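Local coordinates for protein tRNA threonylcarbamoyladenosine dehydratase (Escherichia coli, PDB 4D79) that catalyses the ATP-dependent dehydration of threonylcarbamoyladenosine at position 37 to its cyclic form in tRNAs reading codons that begin with adenine, at residues D160-Q174 with G197-L210. Sequence-based numbering, arbitrary orientation. Where two conformers were deposited one is given.
Sequences DPTQIQVTDLAKTIQ and GKLGVDCVFSTEAL. With K (potassium ion), chain I; NA (sodium ion), chain J.
Asp-168 OD2 is gripped by two backbone amides: Leu-199 N reaches it on its syn side at 2.8 Å, and Ala-170 N comes from above the carboxylate plane, closing an Asx turn. Asp-168 OD1 takes Val-201 N, a weak bond from Gly-200 N, and a water that also bridges to Asp-202 OD1; Asp-202 OD2 is bound by His-255 of helix 242-266. With CG opposite the backbone nitrogen (chi1 -173°), the carboxylate swings back to Leu-199 although CB points away. Replacing Asp-168 by alanine removes both oxygens and is likely to leave the amides of Leu-199, Ala-170 and Val-201 without this acceptor and the turn freer to move.

Strand 164-168 ends at Asp-168 and pairs antiparallel with 202-206 as one edge strand of the chain's Rossmann-like sheet, the ThiF-family core; 202-206 continues it to strand 149-152. Gln-165 and Thr-167 form the hydrogen-bonded pairs with Phe-205 and Cys-203. On the side facing helix 242-266, Ile-164 CG2 presses tightly on Val-204 CG1 (3.5 Å). On the other, Phe-205 takes Thr-172 CA over one ring face and Ile-173 O near its edge, while Gln-165 CG lies 3.6 Å from Phe-205 CE1.

Beyond the strands, Thr-207 OG1 donates to Gln-163 OE1 at 2.8 Å, in the carbonyl plane on a lone pair, and Asp-160 N meets Glu-208 OE1 from above its carboxylate plane. Carbonyl oxygens of Gln-174, Ser-206 and Glu-208 bind the potassium ion with Gln-158 and a water; bent at chi2 (-75°), the Gln-174 side chain brings OE1 to Leu-210 N at 3.0 Å.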
ATOM      1  N   ASP B 160      -5.656   6.575  -9.018  1.00 21.25           N
ATOM      2  CA  ASP B 160      -5.573   5.238  -9.603  1.00 25.78           C
ATOM      3  C   ASP B 160      -4.227   4.543  -9.340  1.00 19.95           C
ATOM      4  O   ASP B 160      -3.249   4.795 -10.061  1.00 21.21           O
ATOM      5  CB  ASP B 160      -5.833   5.340 -11.105  1.00 25.67           C
ATOM      6  CG  ASP B 160      -5.887   3.993 -11.789  1.00 33.61           C
ATOM      7  OD1 ASP B 160      -5.698   2.934 -11.138  1.00 25.85           O
ATOM      8  OD2 ASP B 160      -6.116   4.013 -13.011  1.00 23.55           O
ATOM      9  N   PRO B 161      -4.144   3.608  -8.376  1.00 17.25           N
ATOM     10  CA  PRO B 161      -2.854   2.937  -8.100  1.00 19.25           C
ATOM     11  C   PRO B 161      -2.346   2.073  -9.237  1.00 18.98           C
ATOM     12  O   PRO B 161      -1.143   1.784  -9.266  1.00 19.59           O
ATOM     13  CB  PRO B 161      -3.139   2.086  -6.842  1.00 18.64           C
ATOM     14  CG  PRO B 161      -4.462   2.585  -6.314  1.00 25.45           C
ATOM     15  CD  PRO B 161      -5.212   3.161  -7.460  1.00 22.86           C
ATOM     16  N   THR B 162      -3.189   1.670 -10.197  1.00 16.42           N
ATOM     17  CA  THR B 162      -2.693   0.773 -11.236  1.00 17.99           C
ATOM     18  C   THR B 162      -1.903   1.482 -12.322  1.00 20.64           C
ATOM     19  O   THR B 162      -1.378   0.808 -13.209  1.00 18.19           O
ATOM     20  CB  THR B 162      -3.849   0.015 -11.917  1.00 18.10           C
ATOM     21  OG1 THR B 162      -4.652   0.946 -12.672  1.00 19.84           O
ATOM     22  CG2 THR B 162      -4.698  -0.670 -10.913  1.00 24.70           C
ATOM     23  N   GLN B 163      -1.800   2.803 -12.293  1.00 18.90           N
ATOM     24  CA  GLN B 163      -1.015   3.532 -13.291  1.00 18.45           C
ATOM     25  C   GLN B 163       0.374   3.933 -12.793  1.00 17.86           C
ATOM     26  O   GLN B 163       1.131   4.553 -13.547  1.00 17.77           O
ATOM     27  CB  GLN B 163      -1.790   4.761 -13.760  1.00 19.24           C
ATOM     28  CG  GLN B 163      -2.993   4.427 -14.630  1.00 17.26           C
ATOM     29  CD  GLN B 163      -3.618   5.631 -15.277  1.00 24.66           C
ATOM     30  OE1 GLN B 163      -2.995   6.334 -16.088  1.00 22.51           O
ATOM     31  NE2 GLN B 163      -4.867   5.893 -14.912  1.00 25.03           N
ATOM     32  N   ILE B 164       0.758   3.512 -11.588  1.00 17.73           N
ATOM     33  CA  ILE B 164       2.077   3.816 -11.032  1.00 19.75           C
ATOM     34  C   ILE B 164       3.119   2.924 -11.690  1.00 21.12           C
ATOM     35  O   ILE B 164       2.905   1.732 -11.879  1.00 21.81           O
ATOM     36  CB  ILE B 164       2.047   3.634  -9.501  1.00 13.97           C
ATOM     37  CG1 ILE B 164       0.982   4.538  -8.898  1.00 18.72           C
ATOM     38  CG2 ILE B 164       3.425   3.810  -8.869  1.00 21.00           C
ATOM     39  CD1 ILE B 164       0.642   4.258  -7.440  1.00 21.19           C
ATOM     40  N   GLN B 165       4.260   3.500 -12.026  1.00 19.13           N
ATOM     41  CA  GLN B 165       5.328   2.766 -12.680  1.00 17.85           C
ATOM     42  C   GLN B 165       6.645   3.489 -12.398  1.00 21.31           C
ATOM     43  O   GLN B 165       6.682   4.538 -11.749  1.00 23.62           O
ATOM     44  CB  GLN B 165       5.051   2.591 -14.174  1.00 24.47           C
ATOM     45  CG  GLN B 165       4.541   3.806 -14.844  1.00 35.06           C
ATOM     46  CD  GLN B 165       3.988   3.524 -16.224  1.00 47.88           C
ATOM     47  OE1 GLN B 165       4.733   3.248 -17.153  1.00 48.12           O
ATOM     48  NE2 GLN B 165       2.664   3.542 -16.347  1.00 67.66           N
ATOM     49  N   VAL B 166       7.734   2.905 -12.888  0.63 18.81           N
ATOM     50  CA  VAL B 166       9.089   3.402 -12.664  0.63 25.83           C
ATOM     51  C   VAL B 166       9.711   3.715 -14.015  0.63 27.14           C
ATOM     52  O   VAL B 166       9.704   2.868 -14.915  0.63 28.95           O
ATOM     53  CB  VAL B 166       9.962   2.379 -11.903  0.63 23.73           C
ATOM     54  CG1 VAL B 166      11.308   3.008 -11.535  0.63 18.77           C
ATOM     55  CG2 VAL B 166       9.264   1.879 -10.659  0.63 46.01           C
ATOM     56  N   THR B 167      10.289   4.911 -14.143  1.00 22.68           N
ATOM     57  CA  THR B 167      10.989   5.276 -15.358  1.00 21.61           C
ATOM     58  C   THR B 167      12.107   6.268 -15.005  1.00 25.45           C
ATOM     59  O   THR B 167      12.267   6.701 -13.857  1.00 24.38           O
ATOM     60  CB  THR B 167       9.997   5.856 -16.391  1.00 26.18           C
ATOM     61  OG1 THR B 167      10.574   5.851 -17.701  1.00 36.44           O
ATOM     62  CG2 THR B 167       9.594   7.258 -16.043  1.00 28.50           C
ATOM     63  N   ASP B 168      12.882   6.632 -16.009  1.00 21.86           N
ATOM     64  CA  ASP B 168      13.915   7.628 -15.793  1.00 22.34           C
ATOM     65  C   ASP B 168      13.264   8.973 -15.511  1.00 19.52           C
ATOM     66  O   ASP B 168      12.266   9.340 -16.144  1.00 22.90           O
ATOM     67  CB  ASP B 168      14.815   7.749 -17.004  1.00 24.36           C
ATOM     68  CG  ASP B 168      15.999   8.659 -16.747  1.00 29.04           C
ATOM     69  OD1 ASP B 168      17.020   8.152 -16.219  1.00 27.21           O
ATOM     70  OD2 ASP B 168      15.917   9.878 -17.042  1.00 28.58           O
ATOM     71  N   LEU B 169      13.852   9.705 -14.562  1.00 21.47           N
ATOM     72  CA  LEU B 169      13.295  10.986 -14.121  1.00 22.77           C
ATOM     73  C   LEU B 169      13.044  11.924 -15.286  1.00 24.72           C
ATOM     74  O   LEU B 169      12.099  12.719 -15.241  1.00 26.58           O
ATOM     75  CB  LEU B 169      14.224  11.633 -13.080  1.00 26.57           C
ATOM     76  CG  LEU B 169      13.847  13.044 -12.581  1.00 26.09           C
ATOM     77  CD1 LEU B 169      12.449  13.050 -11.932  1.00 28.81           C
ATOM     78  CD2 LEU B 169      14.941  13.579 -11.597  1.00 23.27           C
ATOM     79  N   ALA B 170      13.848  11.826 -16.349  1.00 25.77           N
ATOM     80  CA  ALA B 170      13.654  12.674 -17.520  1.00 26.63           C
ATOM     81  C   ALA B 170      12.337  12.430 -18.242  1.00 29.90           C
ATOM     82  O   ALA B 170      11.911  13.303 -19.019  1.00 24.35           O
ATOM     83  CB  ALA B 170      14.768  12.471 -18.537  1.00 32.02           C
ATOM     84  N   LYS B 171      11.744  11.249 -18.076  1.00 25.78           N
ATOM     85  CA  LYS B 171      10.621  10.791 -18.891  1.00 22.55           C
ATOM     86  C   LYS B 171       9.305  10.738 -18.125  1.00 23.91           C
ATOM     87  O   LYS B 171       8.310  10.235 -18.647  1.00 30.00           O
ATOM     88  CB  LYS B 171      10.939   9.436 -19.527  1.00 34.11           C
ATOM     89  CG  LYS B 171      12.212   9.488 -20.379  1.00 40.68           C
ATOM     90  CD  LYS B 171      12.403   8.280 -21.303  1.00 57.08           C
ATOM     91  CE  LYS B 171      12.758   6.980 -20.604  1.00 72.29           C
ATOM     92  NZ  LYS B 171      12.957   5.888 -21.618  1.00 60.67           N
ATOM     93  N   THR B 172       9.250  11.276 -16.921  1.00 23.05           N
ATOM     94  CA  THR B 172       7.989  11.322 -16.217  1.00 22.29           C
ATOM     95  C   THR B 172       7.013  12.300 -16.894  1.00 27.38           C
ATOM     96  O   THR B 172       7.408  13.281 -17.535  1.00 27.23           O
ATOM     97  CB  THR B 172       8.218  11.725 -14.762  1.00 28.17           C
ATOM     98  OG1 THR B 172       8.652  13.078 -14.702  1.00 33.98           O
ATOM     99  CG2 THR B 172       9.251  10.816 -14.106  1.00 30.90           C
ATOM    100  N   ILE B 173       5.719  12.009 -16.755  1.00 20.44           N
ATOM    101  CA  ILE B 173       4.641  12.879 -17.205  1.00 19.59           C
ATOM    102  C   ILE B 173       3.672  13.120 -16.070  1.00 20.22           C
ATOM    103  O   ILE B 173       3.640  12.380 -15.080  1.00 23.57           O
ATOM    104  CB  ILE B 173       3.851  12.312 -18.398  1.00 29.04           C
ATOM    105  CG1 ILE B 173       3.258  10.934 -18.016  1.00 27.41           C
ATOM    106  CG2 ILE B 173       4.749  12.236 -19.630  1.00 27.01           C
ATOM    107  CD1 ILE B 173       2.091  10.501 -18.888  1.00 28.74           C
ATOM    108  N   GLN B 174       2.861  14.167 -16.246  1.00 21.20           N
ATOM    109  CA  GLN B 174       1.755  14.481 -15.340  1.00 21.23           C
ATOM    110  C   GLN B 174       2.231  14.559 -13.904  1.00 23.58           C
ATOM    111  O   GLN B 174       1.639  13.989 -12.992  1.00 25.15           O
ATOM    112  CB  GLN B 174       0.595  13.495 -15.506  1.00 20.61           C
ATOM    113  CG  GLN B 174      -0.221  13.791 -16.777  1.00 19.88           C
ATOM    114  CD  GLN B 174      -1.117  15.021 -16.638  1.00 23.06           C
ATOM    115  OE1 GLN B 174      -1.371  15.491 -15.541  1.00 28.55           O
ATOM    116  NE2 GLN B 174      -1.511  15.597 -17.764  1.00 22.78           N
ATOM    117  N   GLY B 197      18.918  11.141 -23.632  1.00 43.08           N
ATOM    118  CA  GLY B 197      17.806  11.861 -23.048  1.00 43.32           C
ATOM    119  C   GLY B 197      17.439  11.405 -21.654  1.00 34.78           C
ATOM    120  O   GLY B 197      16.301  11.594 -21.229  1.00 36.58           O
ATOM    121  N   LYS B 198      18.380  10.835 -20.914  1.00 33.29           N
ATOM    122  CA  LYS B 198      18.090  10.295 -19.593  1.00 25.18           C
ATOM    123  C   LYS B 198      18.951  11.034 -18.582  1.00 34.10           C
ATOM    124  O   LYS B 198      20.035  11.534 -18.909  1.00 30.47           O
ATOM    125  CB  LYS B 198      18.352   8.802 -19.548  1.00 31.71           C
ATOM    126  CG  LYS B 198      17.370   7.996 -20.383  1.00 36.70           C
ATOM    127  CD  LYS B 198      17.602   6.484 -20.297  1.00 51.79           C
ATOM    128  CE  LYS B 198      16.522   5.723 -21.061  1.00 60.74           C
ATOM    129  NZ  LYS B 198      16.445   4.272 -20.721  1.00 84.58           N
ATOM    130  N   LEU B 199      18.418  11.166 -17.377  1.00 23.67           N
ATOM    131  CA  LEU B 199      19.157  11.706 -16.251  1.00 30.17           C
ATOM    132  C   LEU B 199      19.885  10.644 -15.435  1.00 37.33           C
ATOM    133  O   LEU B 199      20.715  10.995 -14.584  1.00 30.66           O
ATOM    134  CB  LEU B 199      18.206  12.469 -15.336  1.00 25.57           C
ATOM    135  CG  LEU B 199      17.721  13.808 -15.885  1.00 29.67           C
ATOM    136  CD1 LEU B 199      16.515  14.366 -15.086  1.00 29.79           C
ATOM    137  CD2 LEU B 199      18.866  14.841 -15.926  1.00 35.05           C
ATOM    138  N   GLY B 200      19.617   9.366 -15.674  1.00 23.01           N
ATOM    139  CA  GLY B 200      20.212   8.324 -14.858  1.00 26.66           C
ATOM    140  C   GLY B 200      19.678   8.323 -13.445  1.00 28.67           C
ATOM    141  O   GLY B 200      20.430   8.077 -12.501  1.00 27.11           O
ATOM    142  N   VAL B 201      18.401   8.635 -13.271  1.00 25.82           N
ATOM    143  CA  VAL B 201      17.750   8.618 -11.964  1.00 20.65           C
ATOM    144  C   VAL B 201      16.407   7.894 -12.118  1.00 18.28           C
ATOM    145  O   VAL B 201      15.577   8.292 -12.939  1.00 24.04           O
ATOM    146  CB  VAL B 201      17.527  10.036 -11.405  1.00 26.24           C
ATOM    147  CG1 VAL B 201      16.824   9.970 -10.059  1.00 24.57           C
ATOM    148  CG2 VAL B 201      18.854  10.833 -11.258  1.00 27.22           C
ATOM    149  N   ASP B 202      16.168   6.875 -11.299  1.00 19.14           N
ATOM    150  CA  ASP B 202      14.946   6.074 -11.380  1.00 19.81           C
ATOM    151  C   ASP B 202      13.862   6.775 -10.581  1.00 23.83           C
ATOM    152  O   ASP B 202      14.086   7.141  -9.426  1.00 23.53           O
ATOM    153  CB  ASP B 202      15.087   4.651 -10.820  1.00 16.74           C
ATOM    154  CG  ASP B 202      16.059   3.780 -11.588  1.00 27.52           C
ATOM    155  OD1 ASP B 202      16.392   4.108 -12.744  1.00 28.45           O
ATOM    156  OD2 ASP B 202      16.483   2.718 -11.031  1.00 31.68           O
ATOM    157  N   CYS B 203      12.674   6.915 -11.172  1.00 21.05           N
ATOM    158  CA  CYS B 203      11.619   7.725 -10.576  1.00 25.03           C
ATOM    159  C   CYS B 203      10.271   6.997 -10.621  1.00 16.94           C
ATOM    160  O   CYS B 203       9.827   6.571 -11.690  1.00 21.21           O
ATOM    161  CB  CYS B 203      11.493   9.060 -11.290  1.00 21.68           C
ATOM    162  SG  CYS B 203      10.350  10.177 -10.425  1.00 25.38           S
ATOM    163  N   VAL B 204       9.616   6.890  -9.466  1.00 16.79           N
ATOM    164  CA  VAL B 204       8.254   6.376  -9.406  1.00 19.29           C
ATOM    165  C   VAL B 204       7.289   7.519  -9.733  1.00 22.95           C
ATOM    166  O   VAL B 204       7.354   8.597  -9.134  1.00 24.61           O
ATOM    167  CB  VAL B 204       7.942   5.802  -8.019  1.00 18.62           C
ATOM    168  CG1 VAL B 204       6.495   5.211  -8.005  1.00 17.84           C
ATOM    169  CG2 VAL B 204       8.986   4.745  -7.587  1.00 19.60           C
ATOM    170  N   PHE B 205       6.404   7.290 -10.686  1.00 17.58           N
ATOM    171  CA  PHE B 205       5.418   8.280 -11.100  1.00 17.76           C
ATOM    172  C   PHE B 205       4.179   7.532 -11.568  1.00 23.31           C
ATOM    173  O   PHE B 205       4.142   6.306 -11.562  1.00 19.69           O
ATOM    174  CB  PHE B 205       5.968   9.175 -12.225  1.00 21.34           C
ATOM    175  CG  PHE B 205       5.893   8.525 -13.561  1.00 23.06           C
ATOM    176  CD1 PHE B 205       6.695   7.444 -13.854  1.00 20.46           C
ATOM    177  CD2 PHE B 205       5.003   8.965 -14.520  1.00 26.03           C
ATOM    178  CE1 PHE B 205       6.597   6.782 -15.085  1.00 29.11           C
ATOM    179  CE2 PHE B 205       4.913   8.312 -15.751  1.00 24.77           C
ATOM    180  CZ  PHE B 205       5.700   7.226 -16.027  1.00 27.53           C
ATOM    181  N   SER B 206       3.149   8.284 -11.954  1.00 19.22           N
ATOM    182  CA  SER B 206       1.937   7.705 -12.504  1.00 18.68           C
ATOM    183  C   SER B 206       1.547   8.370 -13.816  1.00 29.47           C
ATOM    184  O   SER B 206       1.694   9.581 -13.973  1.00 25.87           O
ATOM    185  CB  SER B 206       0.826   7.786 -11.490  1.00 19.53           C
ATOM    186  OG  SER B 206      -0.389   7.412 -12.101  1.00 24.46           O
ATOM    187  N   THR B 207       1.070   7.568 -14.769  1.00 20.48           N
ATOM    188  CA  THR B 207       0.591   8.105 -16.037  1.00 20.70           C
ATOM    189  C   THR B 207      -0.753   8.790 -15.906  1.00 24.85           C
ATOM    190  O   THR B 207      -1.196   9.399 -16.873  1.00 26.51           O
ATOM    191  CB  THR B 207       0.453   7.019 -17.099  1.00 20.79           C
ATOM    192  OG1 THR B 207      -0.299   5.919 -16.579  1.00 21.73           O
ATOM    193  CG2 THR B 207       1.845   6.528 -17.534  1.00 32.85           C
ATOM    194  N   GLU B 208      -1.396   8.689 -14.748  1.00 20.68           N
ATOM    195  CA  GLU B 208      -2.704   9.300 -14.544  1.00 20.77           C
ATOM    196  C   GLU B 208      -2.607  10.828 -14.594  1.00 23.24           C
ATOM    197  O   GLU B 208      -1.686  11.428 -14.029  1.00 23.71           O
ATOM    198  CB  GLU B 208      -3.253   8.843 -13.183  1.00 23.47           C
ATOM    199  CG  GLU B 208      -4.610   9.419 -12.816  1.00 25.88           C
ATOM    200  CD  GLU B 208      -4.997   9.116 -11.373  1.00 27.48           C
ATOM    201  OE1 GLU B 208      -4.300   8.319 -10.696  1.00 27.79           O
ATOM    202  OE2 GLU B 208      -5.953   9.754 -10.897  1.00 29.19           O
ATOM    203  N   ALA B 209      -3.582  11.457 -15.242  1.00 21.22           N
ATOM    204  CA  ALA B 209      -3.640  12.914 -15.274  1.00 24.20           C
ATOM    205  C   ALA B 209      -3.984  13.449 -13.888  1.00 24.15           C
ATOM    206  O   ALA B 209      -4.793  12.868 -13.170  1.00 22.25           O
ATOM    207  CB  ALA B 209      -4.678  13.378 -16.293  1.00 34.00           C
ATOM    208  N   LEU B 210      -3.403  14.585 -13.531  1.00 21.84           N
ATOM    209  CA  LEU B 210      -3.608  15.140 -12.198  1.00 22.14           C
ATOM    210  C   LEU B 210      -5.039  15.595 -11.997  1.00 24.98           C
ATOM    211  O   LEU B 210      -5.672  16.164 -12.899  1.00 23.98           O
ATOM    212  CB  LEU B 210      -2.679  16.327 -11.948  1.00 21.85           C
ATOM    213  CG  LEU B 210      -1.483  16.134 -11.037  1.00 49.06           C
ATOM    214  CD1 LEU B 210      -0.699  14.923 -11.472  1.00 63.63           C
ATOM    215  CD2 LEU B 210      -0.653  17.391 -11.080  1.00 54.92           C
TER
HETATM  216  K     K I 301       0.710  11.536 -12.926  0.61 18.51           K
HETATM  217 NA    NA J 302       0.017  -1.010 -12.875  1.00 23.31          NA
HETATM  218  O   HOH W   1      -2.066   7.272 -10.137  1.00 24.19           O
HETATM  219  O   HOH W   2       0.934   0.226 -10.894  1.00 20.83           O
HETATM  220  O   HOH W   3       1.678   0.301 -13.932  1.00 31.97           O
HETATM  221  O   HOH W   4      17.091   5.684 -15.202  1.00 45.64           O
HETATM  222  O   HOH W   5      -3.986  17.448 -14.750  1.00 38.63           O
HETATM  223  O   HOH W   6       3.026  11.148 -11.065  1.00 31.07           O
HETATM  224  O   HOH W   7      -0.861  -2.044 -10.706  1.00 18.58           O
HETATM  225  O   HOH W   8      -1.639  -2.575 -13.918  1.00 24.55           O